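Local coordinates for putative metal binding protein (PDB 3CVG), which is of unknown function but probably binds a small ligand, perhaps a metal ion, as a member of the periplasmic binding protein superfamily, at residues S32-V35 against K36-D40; N68-D72 against G73-V77; S82-A85 against E86-I90; I110-P113 against S114-K118; Q189-T192 against A193-L197. All coordinates share one frame; numbering follows the deposited sequence.

Contact 1. Residues S32-V35 against K36-D40; sequences SGLV and KELAD
With its CG anti to the backbone N (chi1 -178°) and its second torsion at 72°, L34 brings its branched end round to L38, one helical turn further on. The two leucines meet at a slant, branch against branch: L34 CD1 lies 3.6 Å from L38 CD1, and L34 CG lies 3.8 Å from L38 CD2. The base of L38 rests on the same residue, its CB 3.4 Å from L34 O. That oxygen is also the acceptor for L38 N at 2.8 Å, a nearly straight bond (175° at the hydrogen). A39 N follows suit on V35 O at 3.0 Å. The helix 34-47 starts less firmly. G33, its N-cap residue, offers one oxygen to two weak bonds, from K36 N at 3.2 Å and from E37 N at 3.4 Å. G33 also ends the preceding helix in a Schellman motif; its phi is positive. Around the leucines, V267 touches L38 and F271 touches L34, while K36 and A39 touch Y9 of strand 7-9. The chemistry thus changes within a single turn: a doubly shared, weakly gripped oxygen at the cap gives way to strong backbone bonds, with purely apolar leucine contact beside them.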
loop_
_atom_site.group_PDB
_atom_site.type_symbol
_atom_site.label_atom_id
_atom_site.label_comp_id
_atom_site.label_asym_id
_atom_site.label_seq_id
_atom_site.Cartn_x
_atom_site.Cartn_y
_atom_site.Cartn_z
ATOM N N SER A 32 1.431 7.773 5.853
ATOM C CA SER A 32 2.432 7.187 6.740
ATOM C C SER A 32 3.477 8.209 7.164
ATOM O O SER A 32 4.259 7.957 8.079
ATOM C CB SER A 32 3.131 6.025 6.037
ATOM O OG SER A 32 3.855 6.495 4.913
ATOM N N GLY A 33 3.495 9.350 6.477
ATOM C CA GLY A 33 4.453 10.396 6.788
ATOM C C GLY A 33 5.655 10.446 5.855
ATOM O O GLY A 33 6.441 11.398 5.906
ATOM N N LEU A 34 5.809 9.442 4.994
ATOM C CA LEU A 34 6.953 9.419 4.078
ATOM C C LEU A 34 6.976 10.590 3.099
ATOM O O LEU A 34 8.034 11.160 2.841
ATOM C CB LEU A 34 7.000 8.111 3.280
ATOM C CG LEU A 34 8.206 7.995 2.337
ATOM C CD1 LEU A 34 9.460 7.772 3.161
ATOM C CD2 LEU A 34 8.021 6.849 1.355
ATOM N N VAL A 35 5.818 10.948 2.550
ATOM C CA VAL A 35 5.763 12.052 1.594
ATOM C C VAL A 35 6.290 13.347 2.209
ATOM O O VAL A 35 6.831 14.196 1.503
ATOM C CB VAL A 35 4.327 12.268 1.061
ATOM C CG1 VAL A 35 4.268 13.526 0.196
ATOM C CG2 VAL A 35 3.897 11.064 0.236
ATOM N N LYS A 36 6.140 13.489 3.523
ATOM C CA LYS A 36 6.631 14.674 4.221
ATOM C C LYS A 36 8.154 14.670 4.209
ATOM O O LYS A 36 8.785 15.651 3.803
ATOM C CB LYS A 36 6.139 14.691 5.671
ATOM C CG LYS A 36 6.618 15.907 6.468
ATOM C CD LYS A 36 5.882 16.039 7.798
ATOM C CE LYS A 36 6.272 17.322 8.518
ATOM N NZ LYS A 36 5.539 17.475 9.809
ATOM N N GLU A 37 8.736 13.563 4.666
ATOM C CA GLU A 37 10.188 13.410 4.708
ATOM C C GLU A 37 10.783 13.601 3.316
ATOM O O GLU A 37 11.762 14.325 3.139
ATOM C CB GLU A 37 10.564 12.018 5.226
ATOM C CG GLU A 37 10.785 11.922 6.724
ATOM C CD GLU A 37 11.892 12.837 7.206
ATOM O OE1 GLU A 37 11.646 14.057 7.333
ATOM O OE2 GLU A 37 13.013 12.337 7.448
ATOM N N LEU A 38 10.191 12.934 2.332
ATOM C CA LEU A 38 10.650 13.033 0.950
ATOM C C LEU A 38 10.630 14.476 0.456
ATOM O O LEU A 38 11.645 14.996 -0.006
ATOM C CB LEU A 38 9.770 12.166 0.042
ATOM C CG LEU A 38 10.276 10.771 -0.339
ATOM C CD1 LEU A 38 10.965 10.098 0.834
ATOM C CD2 LEU A 38 9.100 9.943 -0.834
ATOM N N ALA A 39 9.471 15.119 0.557
ATOM C CA ALA A 39 9.314 16.498 0.111
ATOM C C ALA A 39 10.278 17.460 0.806
ATOM O O ALA A 39 10.883 18.316 0.158
ATOM C CB ALA A 39 7.874 16.947 0.327
ATOM N N ASP A 40 10.420 17.324 2.119
ATOM C CA ASP A 40 11.322 18.193 2.865
ATOM C C ASP A 40 12.769 17.952 2.458
ATOM O O ASP A 40 13.599 18.861 2.517
ATOM C CB ASP A 40 11.171 17.971 4.378
ATOM C CG ASP A 40 9.885 18.560 4.933
ATOM O OD1 ASP A 40 9.277 19.412 4.247
ATOM O OD2 ASP A 40 9.488 18.180 6.057
#

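Contact 2. Residues N68-D72 against G73-V77; sequences NYLKD and GIVDV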
loop_
_atom_site.group_PDB
_atom_site.type_symbol
_atom_site.label_atom_id
_atom_site.label_comp_id
_atom_site.label_asym_id
_atom_site.label_seq_id
_atom_site.Cartn_x
_atom_site.Cartn_y
_atom_site.Cartn_z
ATOM N N ASN A 68 -6.080 9.896 -12.415
ATOM C CA ASN A 68 -7.109 10.801 -12.931
ATOM C C ASN A 68 -6.628 12.241 -12.768
ATOM O O ASN A 68 -6.873 13.093 -13.632
ATOM C CB ASN A 68 -8.440 10.624 -12.184
ATOM C CG ASN A 68 -9.148 9.331 -12.540
ATOM O OD1 ASN A 68 -9.167 8.921 -13.698
ATOM N ND2 ASN A 68 -9.753 8.692 -11.544
ATOM N N TYR A 69 -5.952 12.505 -11.649
ATOM C CA TYR A 69 -5.412 13.831 -11.378
ATOM C C TYR A 69 -4.315 14.165 -12.380
ATOM O O TYR A 69 -4.266 15.274 -12.910
ATOM C CB TYR A 69 -4.831 13.909 -9.962
ATOM C CG TYR A 69 -5.853 13.974 -8.857
ATOM C CD1 TYR A 69 -7.168 14.361 -9.113
ATOM C CD2 TYR A 69 -5.491 13.699 -7.540
ATOM C CE1 TYR A 69 -8.094 14.475 -8.085
ATOM C CE2 TYR A 69 -6.406 13.812 -6.505
ATOM C CZ TYR A 69 -7.705 14.199 -6.782
ATOM O OH TYR A 69 -8.614 14.313 -5.756
ATOM N N LEU A 70 -3.428 13.206 -12.628
ATOM C CA LEU A 70 -2.341 13.420 -13.577
ATOM C C LEU A 70 -2.938 13.728 -14.942
ATOM O O LEU A 70 -2.402 14.537 -15.699
ATOM C CB LEU A 70 -1.451 12.175 -13.668
ATOM C CG LEU A 70 -0.659 11.815 -12.407
ATOM C CD1 LEU A 70 -0.061 10.423 -12.559
ATOM C CD2 LEU A 70 0.433 12.851 -12.165
ATOM N N LYS A 71 -4.060 13.085 -15.247
ATOM C CA LYS A 71 -4.729 13.292 -16.522
ATOM C C LYS A 71 -5.309 14.692 -16.629
ATOM O O LYS A 71 -5.188 15.337 -17.665
ATOM C CB LYS A 71 -5.846 12.268 -16.709
ATOM C CG LYS A 71 -6.528 12.359 -18.062
ATOM C CD LYS A 71 -7.360 11.119 -18.335
ATOM C CE LYS A 71 -7.847 11.076 -19.780
ATOM N NZ LYS A 71 -8.795 12.185 -20.086
ATOM N N ASP A 72 -5.942 15.157 -15.557
ATOM C CA ASP A 72 -6.549 16.480 -15.550
ATOM C C ASP A 72 -5.584 17.535 -15.013
ATOM O O ASP A 72 -5.979 18.661 -14.719
ATOM C CB ASP A 72 -7.834 16.461 -14.715
ATOM C CG ASP A 72 -8.813 15.390 -15.175
ATOM O OD1 ASP A 72 -9.076 15.302 -16.396
ATOM O OD2 ASP A 72 -9.325 14.640 -14.316
ATOM N N GLY A 73 -4.317 17.153 -14.881
ATOM C CA GLY A 73 -3.303 18.072 -14.395
ATOM C C GLY A 73 -3.493 18.618 -12.991
ATOM O O GLY A 73 -3.009 19.709 -12.685
ATOM N N ILE A 74 -4.190 17.883 -12.131
ATOM C CA ILE A 74 -4.398 18.341 -10.761
ATOM C C ILE A 74 -3.101 18.184 -9.973
ATOM O O ILE A 74 -2.798 18.985 -9.083
ATOM C CB ILE A 74 -5.513 17.551 -10.059
ATOM C CG1 ILE A 74 -6.824 17.686 -10.845
ATOM C CG2 ILE A 74 -5.686 18.058 -8.633
ATOM C CD1 ILE A 74 -7.300 19.116 -11.027
ATOM N N VAL A 75 -2.342 17.142 -10.305
ATOM C CA VAL A 75 -1.059 16.894 -9.655
ATOM C C VAL A 75 0.013 16.746 -10.729
ATOM O O VAL A 75 -0.301 16.550 -11.903
ATOM C CB VAL A 75 -1.089 15.616 -8.786
ATOM C CG1 VAL A 75 -2.120 15.771 -7.679
ATOM C CG2 VAL A 75 -1.393 14.399 -9.651
ATOM N N ASP A 76 1.274 16.846 -10.327
ATOM C CA ASP A 76 2.389 16.735 -11.264
ATOM C C ASP A 76 2.944 15.315 -11.308
ATOM O O ASP A 76 3.367 14.823 -12.359
ATOM C CB ASP A 76 3.496 17.706 -10.859
ATOM C CG ASP A 76 3.000 19.125 -10.741
ATOM O OD1 ASP A 76 2.602 19.697 -11.777
ATOM O OD2 ASP A 76 2.999 19.660 -9.613
ATOM N N VAL A 77 2.950 14.666 -10.151
ATOM C CA VAL A 77 3.439 13.304 -10.046
ATOM C C VAL A 77 2.500 12.500 -9.172
ATOM O O VAL A 77 1.635 13.055 -8.496
ATOM C CB VAL A 77 4.856 13.256 -9.436
ATOM C CG1 VAL A 77 5.861 13.843 -10.412
ATOM C CG2 VAL A 77 4.884 14.020 -8.125
#
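A Schellman motif ends helix 63-71 here, and Y69 and I74, the pair that closes it, touch through both backbone and side chain. I74 N donates to Y69 O at 2.7 Å, and the inner bond, from G73 N to L70 O, is weak at 3.3 Å. G73 is the C-prime residue; its positive phi turns the chain out of the helix. The hydrophobic pairing that commonly accompanies this motif is present too. I74 CG2 sits over one face of the Y69 ring, displaced toward the rim, 4.2 Å from the centroid and 19° off the ring normal, which makes a CH-pi contact. Closer to the backbone, Y69 CB approaches I74 CB to 3.7 Å. Y69 can offer its ring this way because CG stands beside the backbone N, anti to the carbonyl carbon (chi1 -74°). V75 then reaches back over the last helical turn: its CG2 lies 3.5 Å from Y69 CB and equally 3.5 Å from L70 CD2, the second of these a close fit for two methyl groups. The carbonyl oxygen of V75 is buried and has no partner in the model. Beyond the turn, R23 binds G73 O and forms a salt bridge with D76, tying the exit from the helix to strand 20-26. L70 CD2 also comes within 3.5 Å of the backbone oxygen of D76.

Contact 3. Residues S82-A85 against E86-I90; sequences SPVA and ERISI
The carboxylate of E86 folds back over S82, and S82 N meets its OE2 from above the carboxylate plane, about 50° out of it, at 3.1 Å. The other oxygen, OE1, lies 3.4 Å from P83 CA. Further along the helix, the guanidinium of R87 has I88 CG1 over one face, set toward the rim, while V84 CG1 approaches it obliquely. V84 and I88 run side by side in the same direction, V84 CG1 4.0 Å from I88 CD1. E86 gets back to the helix start because CG lies beside the backbone N (chi1 -79°) and the chain bends at the next torsion; its OE2 is held there also by T80 OG1, its strongest polar partner. Two hydrogen bonds thus hold OE2, and the buried side chain of E86 touches H238 and L240 of strand 234-241. E86 N in turn bonds S82 O at 2.9 Å. Further on, E86 O accepts from both S89 OG, at 2.6 Å, and I90 N, and the same S89 hydroxyl reaches S95 OG. S82 OG closes the start with a weak bond from A85 N at 3.4 Å. This is an N-capped helix with proline in its first turn, in which the glutamate receiving the cap residue's N-H sits one place beyond the position it would hold in a classical capping box.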
loop_
_atom_site.group_PDB
_atom_site.type_symbol
_atom_site.label_atom_id
_atom_site.label_comp_id
_atom_site.label_asym_id
_atom_site.label_seq_id
_atom_site.Cartn_x
_atom_site.Cartn_y
_atom_site.Cartn_z
ATOM N N SER A 82 0.060 0.077 -8.625
ATOM C CA SER A 82 -0.486 -0.865 -9.597
ATOM C C SER A 82 0.288 -0.837 -10.917
ATOM O O SER A 82 0.021 -0.006 -11.783
ATOM C CB SER A 82 -1.965 -0.559 -9.862
ATOM O OG SER A 82 -2.498 -1.436 -10.847
ATOM N N PRO A 83 1.269 -1.740 -11.078
ATOM C CA PRO A 83 2.064 -1.792 -12.312
ATOM C C PRO A 83 1.228 -1.805 -13.599
ATOM O O PRO A 83 1.588 -1.155 -14.587
ATOM C CB PRO A 83 2.880 -3.069 -12.133
ATOM C CG PRO A 83 3.162 -3.063 -10.664
ATOM C CD PRO A 83 1.809 -2.673 -10.067
ATOM N N VAL A 84 0.113 -2.532 -13.603
ATOM C CA VAL A 84 -0.715 -2.586 -14.807
ATOM C C VAL A 84 -1.382 -1.250 -15.103
ATOM O O VAL A 84 -1.401 -0.797 -16.255
ATOM C CB VAL A 84 -1.819 -3.668 -14.711
ATOM C CG1 VAL A 84 -2.713 -3.608 -15.951
ATOM C CG2 VAL A 84 -1.190 -5.041 -14.606
ATOM N N ALA A 85 -1.934 -0.625 -14.066
ATOM C CA ALA A 85 -2.607 0.656 -14.224
ATOM C C ALA A 85 -1.577 1.692 -14.661
ATOM O O ALA A 85 -1.878 2.598 -15.441
ATOM C CB ALA A 85 -3.269 1.078 -12.904
ATOM N N GLU A 86 -0.360 1.546 -14.148
ATOM C CA GLU A 86 0.726 2.454 -14.492
ATOM C C GLU A 86 1.036 2.319 -15.985
ATOM O O GLU A 86 1.086 3.315 -16.705
ATOM C CB GLU A 86 1.958 2.134 -13.632
ATOM C CG GLU A 86 1.866 2.699 -12.207
ATOM C CD GLU A 86 2.591 1.855 -11.165
ATOM O OE1 GLU A 86 3.592 1.186 -11.512
ATOM O OE2 GLU A 86 2.166 1.874 -9.984
ATOM N N ARG A 87 1.225 1.085 -16.449
ATOM C CA ARG A 87 1.509 0.824 -17.861
ATOM C C ARG A 87 0.435 1.404 -18.780
ATOM O O ARG A 87 0.746 1.976 -19.827
ATOM C CB ARG A 87 1.614 -0.683 -18.127
ATOM C CG ARG A 87 1.691 -1.038 -19.619
ATOM C CD ARG A 87 1.772 -2.541 -19.851
ATOM N NE ARG A 87 0.504 -3.229 -19.616
ATOM C CZ ARG A 87 -0.575 -3.103 -20.385
ATOM N NH1 ARG A 87 -0.553 -2.309 -21.451
ATOM N NH2 ARG A 87 -1.676 -3.777 -20.087
ATOM N N ILE A 88 -0.825 1.250 -18.390
ATOM C CA ILE A 88 -1.927 1.749 -19.196
ATOM C C ILE A 88 -1.994 3.273 -19.205
ATOM O O ILE A 88 -2.322 3.871 -20.229
ATOM C CB ILE A 88 -3.274 1.159 -18.713
ATOM C CG1 ILE A 88 -3.254 -0.361 -18.914
ATOM C CG2 ILE A 88 -4.441 1.789 -19.487
ATOM C CD1 ILE A 88 -4.524 -1.078 -18.474
ATOM N N SER A 89 -1.675 3.904 -18.078
ATOM C CA SER A 89 -1.701 5.364 -18.009
ATOM C C SER A 89 -0.681 5.936 -18.996
ATOM O O SER A 89 -0.908 6.978 -19.614
ATOM C CB SER A 89 -1.366 5.845 -16.594
ATOM O OG SER A 89 0.013 5.682 -16.304
ATOM N N ILE A 90 0.445 5.242 -19.134
ATOM C CA ILE A 90 1.506 5.662 -20.043
ATOM C C ILE A 90 1.094 5.412 -21.493
ATOM O O ILE A 90 1.360 6.233 -22.373
ATOM C CB ILE A 90 2.824 4.907 -19.734
ATOM C CG1 ILE A 90 3.425 5.449 -18.433
ATOM C CG2 ILE A 90 3.816 5.049 -20.893
ATOM C CD1 ILE A 90 4.603 4.657 -17.933
#

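Contact 4. Residues I110-P113 against S114-K118; sequences IGPP and SNPAK
This is a local turn contact at the end of strand 100-111, where P112 and N115 close a type I beta turn as the chain leaves the strand for helix 125-138. N115 N donates to P112 O at 3.0 Å, with 150° at the hydrogen, and stands well above the carbonyl plane, 52° out of it. Y222 OH also bonds P112 O, so this oxygen serves the turn and a neighbouring strand at once. On the flank of the turn, P112 and P116 set their rings at about a right angle, P112 CG 3.9 Å from P116 CD, and Y200 touches both prolines. S114 OG lies 3.8 Å from P112 CB, a contact of polar atom on carbon. N115 has its CG anti to the backbone N (chi1 -168°), which takes the amide away from P112 and P113; its OD1 is bonded by Y200 OH and by L119 N. A second type I turn follows at once, K118 N to N115 O at 2.8 Å; the K118 side chain runs back along the turn, and NZ donates to P116 O at 3.1 Å. N115, whose phi is positive, is both the last residue of the first turn and the first of the second. Each turn carries a proline at its second position, P113 and P116, where the ring's restricted phi suits type I geometry: two consecutive type I beta turns hinged on one asparagine.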
loop_
_atom_site.group_PDB
_atom_site.type_symbol
_atom_site.label_atom_id
_atom_site.label_comp_id
_atom_site.label_asym_id
_atom_site.label_seq_id
_atom_site.Cartn_x
_atom_site.Cartn_y
_atom_site.Cartn_z
ATOM N N ILE A 110 -2.955 -11.583 8.776
ATOM C CA ILE A 110 -2.921 -11.761 10.217
ATOM C C ILE A 110 -4.246 -12.380 10.661
ATOM O O ILE A 110 -5.245 -12.308 9.943
ATOM C CB ILE A 110 -2.668 -10.408 10.926
ATOM C CG1 ILE A 110 -3.862 -9.465 10.739
ATOM C CG2 ILE A 110 -1.421 -9.743 10.344
ATOM C CD1 ILE A 110 -4.937 -9.617 11.803
ATOM N N GLY A 111 -4.248 -13.005 11.835
ATOM C CA GLY A 111 -5.461 -13.626 12.338
ATOM C C GLY A 111 -5.385 -13.832 13.841
ATOM O O GLY A 111 -4.355 -13.544 14.457
ATOM N N PRO A 112 -6.460 -14.334 14.468
ATOM C CA PRO A 112 -6.465 -14.556 15.915
ATOM C C PRO A 112 -5.549 -15.687 16.379
ATOM O O PRO A 112 -5.274 -16.628 15.635
ATOM C CB PRO A 112 -7.936 -14.848 16.207
ATOM C CG PRO A 112 -8.366 -15.594 14.991
ATOM C CD PRO A 112 -7.722 -14.797 13.857
ATOM N N PRO A 113 -5.057 -15.600 17.624
ATOM C CA PRO A 113 -4.174 -16.617 18.200
ATOM C C PRO A 113 -4.807 -18.012 18.181
ATOM O O PRO A 113 -4.107 -19.009 18.076
ATOM C CB PRO A 113 -3.948 -16.108 19.623
ATOM C CG PRO A 113 -3.987 -14.628 19.448
ATOM C CD PRO A 113 -5.158 -14.428 18.512
ATOM N N SER A 114 -6.132 -18.077 18.275
ATOM C CA SER A 114 -6.828 -19.366 18.269
ATOM C C SER A 114 -6.675 -20.105 16.944
ATOM O O SER A 114 -6.849 -21.320 16.883
ATOM C CB SER A 114 -8.314 -19.175 18.588
ATOM O OG SER A 114 -8.899 -18.198 17.742
ATOM N N ASN A 115 -6.370 -19.361 15.882
ATOM C CA ASN A 115 -6.156 -19.944 14.565
ATOM C C ASN A 115 -7.181 -21.026 14.200
ATOM O O ASN A 115 -6.824 -22.180 13.961
ATOM C CB ASN A 115 -4.725 -20.511 14.512
ATOM C CG ASN A 115 -4.281 -20.878 13.109
ATOM O OD1 ASN A 115 -4.853 -20.417 12.118
ATOM N ND2 ASN A 115 -3.235 -21.698 13.018
ATOM N N PRO A 116 -8.473 -20.665 14.150
ATOM C CA PRO A 116 -9.498 -21.653 13.805
ATOM C C PRO A 116 -9.330 -22.284 12.420
ATOM O O PRO A 116 -9.752 -23.428 12.201
ATOM C CB PRO A 116 -10.805 -20.870 13.962
ATOM C CG PRO A 116 -10.385 -19.434 13.727
ATOM C CD PRO A 116 -9.087 -19.369 14.491
ATOM N N ALA A 117 -8.706 -21.554 11.495
ATOM C CA ALA A 117 -8.479 -22.067 10.150
ATOM C C ALA A 117 -7.284 -23.023 10.146
ATOM O O ALA A 117 -6.988 -23.664 9.135
ATOM C CB ALA A 117 -8.227 -20.921 9.186
ATOM N N LYS A 118 -6.597 -23.098 11.282
ATOM C CA LYS A 118 -5.438 -23.977 11.431
ATOM C C LYS A 118 -4.370 -23.752 10.358
ATOM O O LYS A 118 -3.836 -24.698 9.776
ATOM C CB LYS A 118 -5.913 -25.435 11.446
ATOM C CG LYS A 118 -6.890 -25.686 12.581
ATOM C CD LYS A 118 -7.549 -27.057 12.533
ATOM C CE LYS A 118 -8.539 -27.195 13.692
ATOM N NZ LYS A 118 -9.497 -26.037 13.780
#

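Contact 5. Residues Q189-T192 against A193-L197; sequences QALT and AAILL
I195 leans back over the preceding turn toward L191. Its CB stands 3.6 Å from L191 O; the next atom, CG1, comes closer to the same oxygen, at 3.3 Å; and the terminal CD1 is still 3.4 Å from L191 O but also reaches the leucine side chain, 3.8 Å from L191 CD1. This path is set by a first torsion of -67°, with CG1 beside the backbone N, and the two side chains are angled to one another. These residues belong to helix 187-196, which lies against the strands of the protein's periplasmic-binding-type fold: A190, A193 and A194 touch L148 of strand 147-149, L191 touches T203, and I195 meets L215 of helix 213-216. The side chain of A190 is about 9 Å from a bound calcium ion. Regular backbone bonds run beneath, among them A193 N to Q189 O, and I195 N to L191 O at 3.1 Å. One residue on, T192 and L196 lie alongside each other, pointing the same way, with T192 CG2 4.0 Å from L196 CD1 and L196 CG 3.3 Å from T192 O. The hydroxyl of T192 turns back along the helix to bond the carbonyl oxygen of I188.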
loop_
_atom_site.group_PDB
_atom_site.type_symbol
_atom_site.label_atom_id
_atom_site.label_comp_id
_atom_site.label_asym_id
_atom_site.label_seq_id
_atom_site.Cartn_x
_atom_site.Cartn_y
_atom_site.Cartn_z
ATOM N N GLN A 189 -8.317 1.424 11.720
ATOM C CA GLN A 189 -9.604 0.980 12.255
ATOM C C GLN A 189 -9.909 -0.450 11.805
ATOM O O GLN A 189 -10.326 -1.284 12.611
ATOM C CB GLN A 189 -10.718 1.920 11.797
ATOM C CG GLN A 189 -10.701 3.264 12.503
ATOM C CD GLN A 189 -11.415 4.349 11.721
ATOM O OE1 GLN A 189 -12.445 4.104 11.083
ATOM N NE2 GLN A 189 -10.875 5.569 11.777
ATOM N N ALA A 190 -9.696 -0.739 10.524
ATOM C CA ALA A 190 -9.962 -2.083 10.000
ATOM C C ALA A 190 -9.130 -3.178 10.678
ATOM O O ALA A 190 -9.644 -4.262 10.976
ATOM C CB ALA A 190 -9.734 -2.111 8.474
ATOM N N LEU A 191 -7.839 -2.915 10.895
ATOM C CA LEU A 191 -6.987 -3.901 11.552
ATOM C C LEU A 191 -7.427 -4.064 13.011
ATOM O O LEU A 191 -7.499 -5.177 13.524
ATOM C CB LEU A 191 -5.502 -3.481 11.491
ATOM C CG LEU A 191 -4.491 -4.387 12.211
ATOM C CD1 LEU A 191 -4.684 -5.847 11.796
ATOM C CD2 LEU A 191 -3.064 -3.924 11.891
ATOM N N THR A 192 -7.728 -2.946 13.665
ATOM C CA THR A 192 -8.177 -2.969 15.051
ATOM C C THR A 192 -9.450 -3.814 15.168
ATOM O O THR A 192 -9.599 -4.625 16.090
ATOM C CB THR A 192 -8.465 -1.537 15.561
ATOM O OG1 THR A 192 -7.252 -0.772 15.541
ATOM C CG2 THR A 192 -9.016 -1.575 16.983
ATOM N N ALA A 193 -10.361 -3.621 14.221
ATOM C CA ALA A 193 -11.618 -4.361 14.208
ATOM C C ALA A 193 -11.387 -5.855 14.003
ATOM O O ALA A 193 -12.005 -6.673 14.678
ATOM C CB ALA A 193 -12.535 -3.825 13.108
ATOM N N ALA A 194 -10.502 -6.214 13.071
ATOM C CA ALA A 194 -10.217 -7.621 12.799
ATOM C C ALA A 194 -9.694 -8.317 14.052
ATOM O O ALA A 194 -10.049 -9.466 14.341
ATOM C CB ALA A 194 -9.189 -7.751 11.683
ATOM N N ILE A 195 -8.833 -7.617 14.777
ATOM C CA ILE A 195 -8.239 -8.161 15.987
ATOM C C ILE A 195 -9.280 -8.322 17.087
ATOM O O ILE A 195 -9.362 -9.378 17.707
ATOM C CB ILE A 195 -7.084 -7.259 16.462
ATOM C CG1 ILE A 195 -5.947 -7.328 15.443
ATOM C CG2 ILE A 195 -6.577 -7.703 17.835
ATOM C CD1 ILE A 195 -4.936 -6.194 15.589
ATOM N N LEU A 196 -10.084 -7.286 17.303
ATOM C CA LEU A 196 -11.122 -7.319 18.333
ATOM C C LEU A 196 -12.178 -8.376 18.040
ATOM O O LEU A 196 -12.712 -9.002 18.951
ATOM C CB LEU A 196 -11.816 -5.959 18.448
ATOM C CG LEU A 196 -11.028 -4.772 19.010
ATOM C CD1 LEU A 196 -11.896 -3.520 19.013
ATOM C CD2 LEU A 196 -10.569 -5.092 20.419
ATOM N N LEU A 197 -12.473 -8.576 16.760
ATOM C CA LEU A 197 -13.492 -9.534 16.352
ATOM C C LEU A 197 -12.954 -10.936 16.125
ATOM O O LEU A 197 -13.720 -11.847 15.823
ATOM C CB LEU A 197 -14.159 -9.052 15.064
ATOM C CG LEU A 197 -14.864 -7.700 15.124
ATOM C CD1 LEU A 197 -15.036 -7.176 13.710
ATOM C CD2 LEU A 197 -16.211 -7.837 15.841
#

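In the fold
Contacts 1 and 3 span the start of a helix, contact 5 the last turns of one, while contacts 2 and 4 sit where a helix or a strand gives way to loop. Contact 5 is the most buried and almost wholly apolar in its side chains; the others are partly buried. Contacts 2 and 3 lie on one side of the chain's centre and contacts 4 and 5 on the other, where I110 CD1 packs on L191 CD1 at 3.8 Å; contact 1 lies opposite contact 4. Such a division suits a two-lobed binding protein. Caps and turns rely on shared carbonyl oxygens, a buried glutamate or glycine and proline geometry; the helical pairs add aliphatic contact.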